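Local coordinates for protein sialidase B (Streptococcus pneumoniae serotype 4, PDB 4XJW) that cleaves terminal sialic acid residues joined by alpha-2,3, alpha-2,6 or alpha-2,8 linkages from oligosaccharides, glycoproteins and glycolipids, at residues S45-F50 with I66-S71; G72-E77 with P92-G97. The protein carries 1 engineered substitution. One frame throughout, in Å; residues are numbered along the deposited sequence.

Interaction 1 of 2, residues S45-F50 with I66-S71; sequences SLQALF and IFMRDS
Gln47 and Met68 face each other as a hydrogen-bonded antiparallel pair: Gln47 N donates to Met68 O (3.0 Å) and Met68 N to Gln47 O (2.9 Å). Toward the strand end Asp70 N reaches Ser45 O from above the carbonyl plane, and a water bridges that same oxygen to Arg69 NH1. At the other end the register slips by one residue: Leu49 N binds Ile66 O at 2.8 Å, Phe50 N adds a weak bond to the same oxygen, and Ile66 N returns one to Phe50 O.

Among the side chains, Gln47 and Met68 run side by side. In both, CG sits between the backbone N and the carbonyl carbon (chi1 56° and 63°), which sets CG against CG at 3.6 Å, and Gln47 NE2 makes a weak bond to Met68 SD (3.4 Å). The OE1 of this amide is held by Asn44 N and Lys164 N. On the opposite face of the sheet, Leu46 CD1 lies 3.6 Å from Phe67 CD1 and also sits over the centre of the Arg69 guanidinium. Phe50 CD2 meets Ile66 CD1 more loosely.

Two residues, Leu49 and Phe50, facing Ile66 make a classic beta bulge in an antiparallel hairpin of the concanavalin-like N-terminal domain.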
ATOM      1  N   SER A  45      12.308 -13.330 -19.711  1.00 19.46           N
ATOM      2  CA  SER A  45      12.684 -13.043 -18.323  1.00 18.05           C
ATOM      3  C   SER A  45      13.480 -11.737 -18.173  1.00 15.78           C
ATOM      4  O   SER A  45      13.270 -10.981 -17.219  1.00 16.71           O
ATOM      5  CB  SER A  45      13.435 -14.223 -17.691  1.00 19.79           C
ATOM      6  OG  SER A  45      14.607 -14.527 -18.413  1.00 34.26           O
ATOM      7  N   LEU A  46      14.369 -11.478 -19.130  1.00 17.13           N
ATOM      8  CA  LEU A  46      15.143 -10.238 -19.200  1.00 14.22           C
ATOM      9  C   LEU A  46      15.271  -9.854 -20.666  1.00 16.63           C
ATOM     10  O   LEU A  46      15.739 -10.655 -21.477  1.00 18.25           O
ATOM     11  CB  LEU A  46      16.538 -10.411 -18.591  1.00 15.87           C
ATOM     12  CG  LEU A  46      17.497  -9.234 -18.823  1.00 14.30           C
ATOM     13  CD1 LEU A  46      17.021  -7.976 -18.112  1.00 17.49           C
ATOM     14  CD2 LEU A  46      18.915  -9.557 -18.400  1.00 17.39           C
ATOM     15  N   GLN A  47      14.844  -8.641 -21.014  1.00 14.05           N
ATOM     16  CA  GLN A  47      14.894  -8.202 -22.401  1.00 15.69           C
ATOM     17  C   GLN A  47      15.158  -6.711 -22.536  1.00 16.93           C
ATOM     18  O   GLN A  47      14.646  -5.910 -21.748  1.00 13.94           O
ATOM     19  CB  GLN A  47      13.602  -8.565 -23.135  1.00 12.90           C
ATOM     20  CG  GLN A  47      12.310  -8.035 -22.503  1.00 16.50           C
ATOM     21  CD  GLN A  47      11.071  -8.534 -23.226  1.00 16.65           C
ATOM     22  OE1 GLN A  47      11.047  -9.656 -23.748  1.00 15.62           O
ATOM     23  NE2 GLN A  47      10.040  -7.703 -23.278  1.00 15.29           N
ATOM     24  N   ALA A  48      15.979  -6.355 -23.526  1.00 15.28           N
ATOM     25  CA  ALA A  48      16.252  -4.956 -23.838  1.00 16.59           C
ATOM     26  C   ALA A  48      15.207  -4.421 -24.805  1.00 17.11           C
ATOM     27  O   ALA A  48      14.880  -5.073 -25.804  1.00 18.28           O
ATOM     28  CB  ALA A  48      17.662  -4.796 -24.429  1.00 14.19           C
ATOM     29  N   LEU A  49      14.675  -3.239 -24.509  1.00 15.08           N
ATOM     30  CA  LEU A  49      13.739  -2.594 -25.407  1.00 16.06           C
ATOM     31  C   LEU A  49      14.492  -1.720 -26.412  1.00 16.32           C
ATOM     32  O   LEU A  49      14.123  -1.641 -27.588  1.00 16.23           O
ATOM     33  CB  LEU A  49      12.735  -1.758 -24.608  1.00 16.08           C
ATOM     34  CG  LEU A  49      11.872  -2.585 -23.651  1.00 18.31           C
ATOM     35  CD1 LEU A  49      10.975  -1.702 -22.798  1.00 20.51           C
ATOM     36  CD2 LEU A  49      11.046  -3.615 -24.411  1.00 20.13           C
ATOM     37  N   PHE A  50      15.558  -1.081 -25.943  1.00 15.07           N
ATOM     38  CA  PHE A  50      16.331  -0.137 -26.740  1.00 13.87           C
ATOM     39  C   PHE A  50      17.782  -0.260 -26.338  1.00 17.93           C
ATOM     40  O   PHE A  50      18.092  -0.360 -25.148  1.00 16.87           O
ATOM     41  CB  PHE A  50      15.824   1.294 -26.491  1.00 14.84           C
ATOM     42  CG  PHE A  50      16.683   2.371 -27.101  1.00 21.12           C
ATOM     43  CD1 PHE A  50      16.513   2.748 -28.427  1.00 25.34           C
ATOM     44  CD2 PHE A  50      17.649   3.018 -26.340  1.00 20.27           C
ATOM     45  CE1 PHE A  50      17.300   3.748 -28.987  1.00 27.96           C
ATOM     46  CE2 PHE A  50      18.436   4.020 -26.891  1.00 27.59           C
ATOM     47  CZ  PHE A  50      18.261   4.384 -28.216  1.00 25.32           C
ATOM     48  N   ILE A  66      17.907   0.267 -22.307  1.00 11.45           N
ATOM     49  CA  ILE A  66      16.704   0.310 -21.486  1.00 11.08           C
ATOM     50  C   ILE A  66      16.161  -1.117 -21.469  1.00 13.79           C
ATOM     51  O   ILE A  66      15.838  -1.676 -22.519  1.00 13.60           O
ATOM     52  CB  ILE A  66      15.652   1.275 -22.062  1.00 10.05           C
ATOM     53  CG1 ILE A  66      16.173   2.711 -22.054  1.00 11.51           C
ATOM     54  CG2 ILE A  66      14.352   1.172 -21.269  1.00 13.65           C
ATOM     55  CD1 ILE A  66      15.346   3.679 -22.928  1.00 13.16           C
ATOM     56  N   PHE A  67      16.079  -1.721 -20.288  1.00 11.83           N
ATOM     57  CA  PHE A  67      15.641  -3.118 -20.198  1.00 12.15           C
ATOM     58  C   PHE A  67      14.445  -3.295 -19.269  1.00  9.97           C
ATOM     59  O   PHE A  67      14.106  -2.393 -18.484  1.00 10.18           O
ATOM     60  CB  PHE A  67      16.787  -4.039 -19.748  1.00 13.93           C
ATOM     61  CG  PHE A  67      17.233  -3.807 -18.323  1.00 15.70           C
ATOM     62  CD1 PHE A  67      16.644  -4.505 -17.272  1.00 13.97           C
ATOM     63  CD2 PHE A  67      18.233  -2.882 -18.035  1.00 11.42           C
ATOM     64  CE1 PHE A  67      17.037  -4.282 -15.961  1.00 12.09           C
ATOM     65  CE2 PHE A  67      18.645  -2.661 -16.727  1.00 13.50           C
ATOM     66  CZ  PHE A  67      18.035  -3.361 -15.683  1.00 13.60           C
ATOM     67  N   MET A  68      13.810  -4.459 -19.371  1.00  9.34           N
ATOM     68  CA  MET A  68      12.758  -4.855 -18.446  1.00 10.59           C
ATOM     69  C   MET A  68      12.915  -6.319 -18.068  1.00 12.57           C
ATOM     70  O   MET A  68      13.669  -7.074 -18.702  1.00 13.61           O
ATOM     71  CB  MET A  68      11.368  -4.644 -19.044  1.00 12.58           C
ATOM     72  CG  MET A  68      11.105  -5.489 -20.283  1.00 12.07           C
ATOM     73  SD  MET A  68       9.415  -5.333 -20.905  1.00 14.54           S
ATOM     74  CE  MET A  68       8.507  -6.346 -19.744  1.00 15.71           C
ATOM     75  N   ARG A  69      12.192  -6.715 -17.032  1.00 11.74           N
ATOM     76  CA  ARG A  69      12.164  -8.104 -16.588  1.00 10.69           C
ATOM     77  C   ARG A  69      10.725  -8.572 -16.547  1.00 10.94           C
ATOM     78  O   ARG A  69       9.800  -7.750 -16.482  1.00 13.01           O
ATOM     79  CB  ARG A  69      12.789  -8.254 -15.197  1.00 11.36           C
ATOM     80  CG  ARG A  69      14.275  -7.954 -15.134  1.00 16.07           C
ATOM     81  CD  ARG A  69      14.845  -8.305 -13.762  1.00 19.16           C
ATOM     82  NE  ARG A  69      16.261  -7.960 -13.649  1.00 21.79           N
ATOM     83  CZ  ARG A  69      17.263  -8.773 -13.980  1.00 18.76           C
ATOM     84  NH1 ARG A  69      17.020  -9.989 -14.452  1.00 17.45           N
ATOM     85  NH2 ARG A  69      18.519  -8.363 -13.851  1.00 25.00           N
ATOM     86  N   ASP A  70      10.525  -9.885 -16.585  1.00 15.08           N
ATOM     87  CA  ASP A  70       9.164 -10.408 -16.575  1.00 13.16           C
ATOM     88  C   ASP A  70       8.476 -10.271 -15.207  1.00 12.62           C
ATOM     89  O   ASP A  70       7.333 -10.683 -15.040  1.00 14.00           O
ATOM     90  CB  ASP A  70       9.097 -11.843 -17.118  1.00 14.66           C
ATOM     91  CG  ASP A  70       9.790 -12.852 -16.221  1.00 18.35           C
ATOM     92  OD1 ASP A  70      10.335 -12.456 -15.174  1.00 17.58           O
ATOM     93  OD2 ASP A  70       9.792 -14.047 -16.588  1.00 23.31           O
ATOM     94  N   SER A  71       9.187  -9.678 -14.249  1.00 10.84           N
ATOM     95  CA  SER A  71       8.642  -9.328 -12.941  1.00 12.48           C
ATOM     96  C   SER A  71       7.966  -7.971 -13.007  1.00 12.45           C
ATOM     97  O   SER A  71       7.259  -7.585 -12.081  1.00 13.46           O
ATOM     98  CB  SER A  71       9.775  -9.219 -11.931  1.00 15.00           C
ATOM     99  OG  SER A  71      10.652  -8.169 -12.312  1.00 13.70           O
TER
HETATM  100  O   HOH W   1      14.684 -11.589 -14.869  1.00 25.00           O

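Interaction 2 of 2, residues G72-E77 with P92-G97; sequences GEIGVE and PASLWG
Gly72 O accepts a hydrogen bond from Ser94 N at 2.9 Å, and this bond fastens the loop after strand 85-91 to the turn that leads into strand 74-80, in the concanavalin-like beta-sandwich of the N-terminal domain. The donor stands above the carbonyl plane, 46° out of it. Gly72 has a positive phi of 100°, and its backbone angles by themselves call for glycine, since a CB would be jammed against the carbonyl oxygen of Ser71.

Glu73 can be followed outward from the backbone. Its CB rests 3.9 Å from Pro92 CA. CG, anti to the backbone N (chi1 174°), lies 4.1 Å from both Pro92 N and Pro92 CA, and the chain runs on extended, side by side with Pro92 and pointing the same way. At the tip the two carboxylate oxygens differ: OE1 approaches Pro92 CG at 4.1 Å, whereas OE2 is salt-bridged to Arg69 NE and has a weak bond to Ser90 OG. The carboxylate is thus tied to strand 63-69 through Arg69, and weakly to strand 85-91 through Ser90, while its aliphatic part lies against the proline.

The Leu95 side chain lies against the Gly72 carbonyl oxygen with CB, CG and CD1, CG being nearest at 3.5 Å, and makes an apolar contact through CD2 with Ile74 CD1. Strand 102-113 meets both of these side chains, through Leu108 at Ile74 and Asn106 at Leu95. Ser94 OG bonds to Arg91 O, while Ser94 CB packs 3.6 Å from Ile74 CG2.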
ATOM      1  N   GLY A  72       8.209  -7.242 -14.093  1.00 13.07           N
ATOM      2  CA  GLY A  72       7.687  -5.895 -14.229  1.00  9.58           C
ATOM      3  C   GLY A  72       8.717  -4.823 -13.907  1.00 10.45           C
ATOM      4  O   GLY A  72       8.400  -3.632 -13.967  1.00 11.05           O
ATOM      5  N   GLU A  73       9.938  -5.237 -13.560  1.00  9.97           N
ATOM      6  CA  GLU A  73      11.031  -4.304 -13.309  1.00 12.54           C
ATOM      7  C   GLU A  73      11.438  -3.573 -14.590  1.00  9.82           C
ATOM      8  O   GLU A  73      11.422  -4.159 -15.671  1.00 11.13           O
ATOM      9  CB  GLU A  73      12.224  -5.074 -12.735  1.00 10.47           C
ATOM     10  CG  GLU A  73      13.511  -4.268 -12.542  1.00 10.85           C
ATOM     11  CD  GLU A  73      14.586  -5.103 -11.889  1.00 22.27           C
ATOM     12  OE1 GLU A  73      14.253  -5.829 -10.932  1.00 21.57           O
ATOM     13  OE2 GLU A  73      15.747  -5.054 -12.355  1.00 22.07           O
ATOM     14  N   ILE A  74      11.794  -2.298 -14.468  1.00  8.01           N
ATOM     15  CA  ILE A  74      12.371  -1.537 -15.570  1.00 11.59           C
ATOM     16  C   ILE A  74      13.736  -1.021 -15.124  1.00 11.99           C
ATOM     17  O   ILE A  74      13.940  -0.727 -13.942  1.00 11.46           O
ATOM     18  CB  ILE A  74      11.458  -0.346 -15.978  1.00 10.61           C
ATOM     19  CG1 ILE A  74      11.805   0.182 -17.375  1.00 14.86           C
ATOM     20  CG2 ILE A  74      11.556   0.782 -14.966  1.00 12.72           C
ATOM     21  CD1 ILE A  74      11.352  -0.728 -18.506  1.00 12.37           C
ATOM     22  N   GLY A  75      14.678  -0.906 -16.059  1.00 11.20           N
ATOM     23  CA  GLY A  75      15.980  -0.379 -15.716  1.00 10.79           C
ATOM     24  C   GLY A  75      16.764   0.111 -16.909  1.00 10.87           C
ATOM     25  O   GLY A  75      16.309   0.008 -18.062  1.00 11.57           O
ATOM     26  N   VAL A  76      17.927   0.689 -16.614  1.00 10.08           N
ATOM     27  CA  VAL A  76      18.885   1.072 -17.643  1.00 11.24           C
ATOM     28  C   VAL A  76      20.284   0.622 -17.245  1.00 11.77           C
ATOM     29  O   VAL A  76      20.603   0.483 -16.060  1.00 11.56           O
ATOM     30  CB  VAL A  76      18.944   2.590 -17.911  1.00 11.61           C
ATOM     31  CG1 VAL A  76      17.613   3.105 -18.460  1.00 12.06           C
ATOM     32  CG2 VAL A  76      19.362   3.346 -16.658  1.00 15.55           C
ATOM     33  N   GLU A  77      21.112   0.405 -18.263  1.00 13.82           N
ATOM     34  CA  GLU A  77      22.538   0.212 -18.090  1.00 14.27           C
ATOM     35  C   GLU A  77      23.242   1.317 -18.871  1.00 12.38           C
ATOM     36  O   GLU A  77      22.805   1.683 -19.965  1.00 14.21           O
ATOM     37  CB  GLU A  77      22.955  -1.129 -18.663  1.00 14.73           C
ATOM     38  CG  GLU A  77      22.419  -2.329 -17.951  1.00 15.76           C
ATOM     39  CD  GLU A  77      23.300  -3.520 -18.210  1.00 19.64           C
ATOM     40  OE1 GLU A  77      24.369  -3.616 -17.567  1.00 20.63           O
ATOM     41  OE2 GLU A  77      22.943  -4.332 -19.084  1.00 20.69           O
ATOM     42  N   PRO A  92      11.927  -2.377  -9.311  1.00  9.16           N
ATOM     43  CA  PRO A  92      10.898  -3.408  -9.489  1.00  9.00           C
ATOM     44  C   PRO A  92       9.504  -2.807  -9.706  1.00  9.76           C
ATOM     45  O   PRO A  92       9.297  -1.609  -9.447  1.00  9.14           O
ATOM     46  CB  PRO A  92      10.930  -4.152  -8.150  1.00 10.43           C
ATOM     47  CG  PRO A  92      12.377  -4.020  -7.719  1.00 10.26           C
ATOM     48  CD  PRO A  92      12.731  -2.606  -8.096  1.00 12.46           C
ATOM     49  N   ALA A  93       8.580  -3.649 -10.178  1.00  9.24           N
ATOM     50  CA  ALA A  93       7.145  -3.340 -10.231  1.00  8.19           C
ATOM     51  C   ALA A  93       6.864  -1.983 -10.855  1.00 10.45           C
ATOM     52  O   ALA A  93       6.183  -1.156 -10.257  1.00 10.32           O
ATOM     53  CB  ALA A  93       6.527  -3.425  -8.828  1.00 10.92           C
ATOM     54  N   SER A  94       7.390  -1.756 -12.051  1.00  9.14           N
ATOM     55  CA  SER A  94       7.206  -0.470 -12.731  1.00  9.29           C
ATOM     56  C   SER A  94       6.237  -0.497 -13.922  1.00 11.28           C
ATOM     57  O   SER A  94       5.897   0.562 -14.454  1.00 12.23           O
ATOM     58  CB  SER A  94       8.564   0.085 -13.166  1.00  9.55           C
ATOM     59  OG  SER A  94       9.365   0.392 -12.042  1.00  9.98           O
ATOM     60  N   LEU A  95       5.802  -1.688 -14.341  1.00 11.08           N
ATOM     61  CA  LEU A  95       5.098  -1.848 -15.621  1.00 10.81           C
ATOM     62  C   LEU A  95       3.717  -2.472 -15.489  1.00 10.26           C
ATOM     63  O   LEU A  95       3.419  -3.159 -14.516  1.00 11.29           O
ATOM     64  CB  LEU A  95       5.909  -2.767 -16.550  1.00 10.86           C
ATOM     65  CG  LEU A  95       7.283  -2.279 -16.982  1.00 12.59           C
ATOM     66  CD1 LEU A  95       8.004  -3.357 -17.787  1.00 13.28           C
ATOM     67  CD2 LEU A  95       7.167  -1.024 -17.805  1.00 16.69           C
ATOM     68  N   TRP A  96       2.880  -2.234 -16.493  1.00 11.83           N
ATOM     69  CA  TRP A  96       1.655  -2.998 -16.682  1.00 10.12           C
ATOM     70  C   TRP A  96       1.821  -3.956 -17.850  1.00  9.93           C
ATOM     71  O   TRP A  96       2.617  -3.702 -18.766  1.00 13.22           O
ATOM     72  CB  TRP A  96       0.494  -2.048 -16.962  1.00  8.66           C
ATOM     73  CG  TRP A  96      -0.213  -1.614 -15.707  1.00 11.68           C
ATOM     74  CD1 TRP A  96       0.179  -0.625 -14.841  1.00  9.37           C
ATOM     75  CD2 TRP A  96      -1.423  -2.168 -15.165  1.00 11.74           C
ATOM     76  NE1 TRP A  96      -0.728  -0.527 -13.798  1.00 10.16           N
ATOM     77  CE2 TRP A  96      -1.715  -1.466 -13.975  1.00 10.27           C
ATOM     78  CE3 TRP A  96      -2.281  -3.201 -15.563  1.00 12.13           C
ATOM     79  CZ2 TRP A  96      -2.831  -1.763 -13.182  1.00 12.05           C
ATOM     80  CZ3 TRP A  96      -3.393  -3.484 -14.785  1.00 10.39           C
ATOM     81  CH2 TRP A  96      -3.657  -2.768 -13.605  1.00  9.85           C
ATOM     82  N   GLY A  97       1.074  -5.054 -17.826  1.00 11.93           N
ATOM     83  CA  GLY A  97       1.143  -6.049 -18.887  1.00 14.98           C
ATOM     84  C   GLY A  97      -0.131  -6.094 -19.712  1.00 12.79           C
ATOM     85  O   GLY A  97      -0.120  -5.801 -20.920  1.00 12.75           O
TER

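In the fold
Interactions 1 and 2 follow one another along the chain and share a six-stranded antiparallel sheet, in which strands 63-69 and 74-80 are neighbours; their centres lie 7 Å apart. Phe67 N and Gly75 O, 2.8 Å apart, probably form a hydrogen bond between the two, and Met68 CB packs 3.4 Å from Glu73 O. Met68 also touches Leu95, so its side chain meets parts of both contacts. Interaction 1 lies away from the annotated sites. Just past strand 63-69, a hydrogen bond from Ser610 OG to Asp70 O ties it to a part of the chain distant in sequence. Interaction 2 comes closer: the side chain of Ala93 is about 10 Å from that of Arg581 and about 12 Å from that of Arg207, both substrate-binding by similarity.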